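Malyl-CoA lyase/beta-methylmalyl-CoA lyase (Methylobacterium extorquens, PDB 5UGR) is a magnesium-binding TIM-barrel enzyme of the HpcH/HpaI aldolase/citrate lyase family, built as an assembly of six subunits. Local coordinates at residues T121-E124 with Q125-R129; I303-A306 with S307-A311. All coordinates share one frame; numbering follows the deposited sequence.

Contact 1 (T121-E124 with Q125-R129); sequences TQIE and QAKKR
Glu124 and Arg129 meet across a Schellman motif that ends helix 110-127, the helix between barrel strands 101-104 and 134-139 of this TIM barrel. Lys128 takes positive phi (57°), turning the chain back. The two characteristic bonds are both weak: Lys128 N to Gln125 O, and Arg129 N to Glu124 O, long at 3.4 Å but nearly straight at 174°. From the Glu124 backbone, CB lies 4.2 Å from Arg129 CG, a loose aliphatic contact beside the turn. Beyond CB the chain is extended, CD anti to CA (chi2 -174°), and carries a carboxylate gripped on both oxygens. OE1 forms a salt bridge to Arg157. OE2 accepts from Ile133 N, just ahead of strand 134-139, and from a water 2.7 Å away. Arg129 is modelled in two conformers; in the one described, NH2 donates to that water at 3.2 Å and also to Val93 O on helix 85-95. NH2 and Glu124 OE2 themselves are 5.5 Å apart, and the water bridge between them is conditional on this conformer. Helix 85-95 also receives the Ile123 side chain, while Gln122 NE2 reaches Leu80 O of the second subunit. Behind the turn the regular i to i+4 bonds continue as far as Lys127, whose N lies 2.9 Å from Ile123 O.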
# COMPACT_ATOMS: atom_id res chain seq x y z
N THR A 121 -25.97 -7.13 3.66
CA THR A 121 -25.82 -8.54 3.93
C THR A 121 -26.62 -8.97 5.18
O THR A 121 -27.29 -10.03 5.17
CB THR A 121 -24.34 -8.96 4.03
OG1 THR A 121 -23.69 -8.57 2.80
CG2 THR A 121 -24.21 -10.45 4.26
N GLN A 122 -26.50 -8.19 6.25
CA GLN A 122 -27.19 -8.52 7.51
C GLN A 122 -28.68 -8.56 7.30
O GLN A 122 -29.36 -9.47 7.81
CB GLN A 122 -26.83 -7.56 8.61
CG GLN A 122 -25.36 -7.74 9.03
CD GLN A 122 -24.94 -6.80 10.11
OE1 GLN A 122 -25.78 -6.09 10.69
NE2 GLN A 122 -23.63 -6.73 10.37
N ILE A 123 -29.23 -7.62 6.55
CA ILE A 123 -30.69 -7.61 6.32
C ILE A 123 -31.08 -8.82 5.50
O ILE A 123 -32.11 -9.50 5.79
CB ILE A 123 -31.15 -6.31 5.65
CG1 ILE A 123 -30.81 -5.09 6.50
CG2 ILE A 123 -32.64 -6.36 5.35
CD1 ILE A 123 -30.70 -3.82 5.67
N GLU A 124 -30.29 -9.15 4.48
CA GLU A 124 -30.57 -10.32 3.69
C GLU A 124 -30.50 -11.64 4.53
O GLU A 124 -31.30 -12.58 4.32
CB GLU A 124 -29.62 -10.40 2.45
CG GLU A 124 -29.92 -9.36 1.39
CD GLU A 124 -29.09 -9.53 0.13
OE1 GLU A 124 -28.02 -10.17 0.14
OE2 GLU A 124 -29.59 -9.01 -0.91
N GLN A 125 -29.53 -11.72 5.44
CA GLN A 125 -29.43 -12.83 6.37
C GLN A 125 -30.71 -12.91 7.22
O GLN A 125 -31.22 -14.01 7.41
CB GLN A 125 -28.23 -12.69 7.27
CG GLN A 125 -26.89 -12.89 6.58
CD GLN A 125 -25.69 -12.68 7.50
OE1 GLN A 125 -24.79 -13.59 7.68
NE2 GLN A 125 -25.64 -11.57 8.03
N ALA A 126 -31.20 -11.78 7.73
CA ALA A 126 -32.36 -11.80 8.58
C ALA A 126 -33.59 -12.25 7.80
O ALA A 126 -34.45 -12.96 8.35
CB ALA A 126 -32.58 -10.41 9.16
N LYS A 127 -33.68 -11.86 6.54
CA LYS A 127 -34.88 -12.10 5.76
C LYS A 127 -34.84 -13.44 5.03
O LYS A 127 -35.83 -13.84 4.42
CB LYS A 127 -35.20 -10.97 4.76
CG LYS A 127 -35.51 -9.60 5.40
CD LYS A 127 -36.65 -9.58 6.42
CE LYS A 127 -37.94 -9.87 5.75
NZ LYS A 127 -38.98 -9.75 6.81
N LYS A 128 -33.69 -14.11 5.06
CA LYS A 128 -33.55 -15.42 4.44
C LYS A 128 -33.88 -15.44 2.93
O LYS A 128 -34.34 -16.40 2.42
CB LYS A 128 -34.30 -16.49 5.22
CG LYS A 128 -33.89 -16.60 6.69
CD LYS A 128 -34.80 -17.58 7.42
CE LYS A 128 -34.21 -17.95 8.78
NZ LYS A 128 -35.11 -18.82 9.60
N ARG A 129 -33.27 -14.44 2.30
CA ARG A 129 -33.43 -14.06 0.92
C ARG A 129 -32.78 -15.06 -0.08
O ARG A 129 -31.64 -15.43 0.17
CB ARG A 129 -32.76 -12.71 0.86
CG ARG A 129 -33.49 -11.66 1.50
CD ARG A 129 -34.59 -11.45 0.48
NE ARG A 129 -35.74 -10.80 1.02
CZ ARG A 129 -35.77 -9.49 1.28
NH1 ARG A 129 -36.86 -8.97 1.79
NH2 ARG A 129 -34.67 -8.73 1.05
O HOH W 1 -32.29 -9.10 -1.05

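Contact 2 (I303-A306 with S307-A311); sequences IDIA and SIRMA
Asp304 OD1 accepts from Ser307 N at 2.9 Å, the N-cap bond that starts helix 305-322; the N-H comes in nearly in line with the carboxylate C-O bond. Ser307 OG adds a second donor to the same OD1, at 2.7 Å from above the carboxylate plane, 40° out of it. With CG tucked between its own N and carbonyl carbon (chi1 64°), Asp304 curls back over the helix start, where its negative charge probably suits the helix dipole. A salt bridge from OD2 to Lys106 of the fourth subunit holds the other oxygen; a magnesium ion lies about 7 Å from this side chain, too far for direct coordination. Flanking the cap is a hydrophobic staple: Ile303 CG2 reaches Ile308 CG1 at 4.0 Å and Ser307 CB at 3.9 Å. Val296 of the neighbouring strand packs against both isoleucines; from helix 272-291, Ile281 touches Ile303 and Met285 touches Ile308. Within the first turn, Ile305 and Arg309 run alongside each other in the same direction, and both touch Leu5. Arg309 NH1 donates to Ile6 O, and Ile305 CG1 lies 3.8 Å from Arg309 NE.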
# COMPACT_ATOMS: atom_id res chain seq x y z
N ILE A 303 -7.95 -17.92 -28.56
CA ILE A 303 -8.90 -17.10 -27.84
C ILE A 303 -8.71 -17.40 -26.37
O ILE A 303 -8.99 -18.49 -25.92
CB ILE A 303 -10.36 -17.37 -28.25
CG1 ILE A 303 -10.56 -17.31 -29.77
CG2 ILE A 303 -11.27 -16.38 -27.54
CD1 ILE A 303 -10.20 -16.00 -30.43
N ASP A 304 -8.20 -16.42 -25.62
CA ASP A 304 -7.82 -16.66 -24.23
C ASP A 304 -9.02 -16.57 -23.26
O ASP A 304 -10.14 -16.21 -23.67
CB ASP A 304 -6.66 -15.71 -23.82
CG ASP A 304 -6.99 -14.26 -23.84
OD1 ASP A 304 -8.19 -13.87 -23.81
OD2 ASP A 304 -6.02 -13.44 -23.72
N ILE A 305 -8.80 -16.94 -21.98
CA ILE A 305 -9.90 -16.99 -21.03
C ILE A 305 -10.52 -15.61 -20.81
O ILE A 305 -11.74 -15.50 -20.69
CB ILE A 305 -9.47 -17.67 -19.71
CG1 ILE A 305 -10.64 -17.87 -18.77
CG2 ILE A 305 -8.32 -16.90 -19.00
CD1 ILE A 305 -10.32 -18.77 -17.59
N ALA A 306 -9.72 -14.52 -20.76
CA ALA A 306 -10.35 -13.21 -20.60
C ALA A 306 -11.31 -12.90 -21.73
O ALA A 306 -12.41 -12.37 -21.53
CB ALA A 306 -9.25 -12.16 -20.52
N SER A 307 -10.91 -13.29 -22.93
CA SER A 307 -11.70 -13.02 -24.15
C SER A 307 -12.97 -13.90 -24.19
O SER A 307 -14.08 -13.41 -24.56
CB SER A 307 -10.84 -13.22 -25.38
OG SER A 307 -9.73 -12.32 -25.39
N ILE A 308 -12.83 -15.17 -23.75
CA ILE A 308 -14.00 -16.08 -23.60
C ILE A 308 -14.99 -15.44 -22.63
O ILE A 308 -16.19 -15.43 -22.91
CB ILE A 308 -13.56 -17.48 -23.12
CG1 ILE A 308 -12.83 -18.18 -24.29
CG2 ILE A 308 -14.72 -18.28 -22.55
CD1 ILE A 308 -12.00 -19.39 -23.89
N ARG A 309 -14.50 -14.97 -21.46
CA ARG A 309 -15.39 -14.37 -20.49
C ARG A 309 -16.12 -13.15 -20.99
O ARG A 309 -17.32 -12.98 -20.70
CB ARG A 309 -14.70 -14.15 -19.14
CG ARG A 309 -14.26 -15.43 -18.47
CD ARG A 309 -13.44 -15.27 -17.20
NE ARG A 309 -13.35 -16.54 -16.46
CZ ARG A 309 -13.07 -16.64 -15.18
NH1 ARG A 309 -12.77 -15.54 -14.45
NH2 ARG A 309 -13.04 -17.85 -14.65
N MET A 310 -15.44 -12.32 -21.79
CA MET A 310 -16.11 -11.21 -22.46
C MET A 310 -17.18 -11.65 -23.42
O MET A 310 -18.24 -11.03 -23.51
CB MET A 310 -15.12 -10.29 -23.16
CG MET A 310 -14.20 -9.60 -22.22
SD MET A 310 -13.24 -8.23 -22.96
CE MET A 310 -14.51 -6.93 -23.04
N ALA A 311 -16.91 -12.72 -24.16
CA ALA A 311 -17.87 -13.24 -25.12
C ALA A 311 -19.11 -13.79 -24.43
O ALA A 311 -20.24 -13.50 -24.85
CB ALA A 311 -17.22 -14.31 -25.97

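How the contacts relate
The two contacts sit at opposite kinds of helix end: 121-129 closes helix 110-127 of the barrel, whereas 303-311 opens helix 305-322, which follows the small hairpin of strands 296-298 and 301-303. They share no element and do not touch, their centres being about 34 Å apart. Contact 1 is partly buried, its acid held within the chain by a backbone N-H and an arginine; contact 2 lies at the surface, its acid divided between the helix start and a lysine of another subunit. The bonds that mark the C-terminal turn are weak, whereas the N-terminal start adds a side-chain cap and an isoleucine staple to its backbone bonds. Both also face neighbouring subunits of the hexamer.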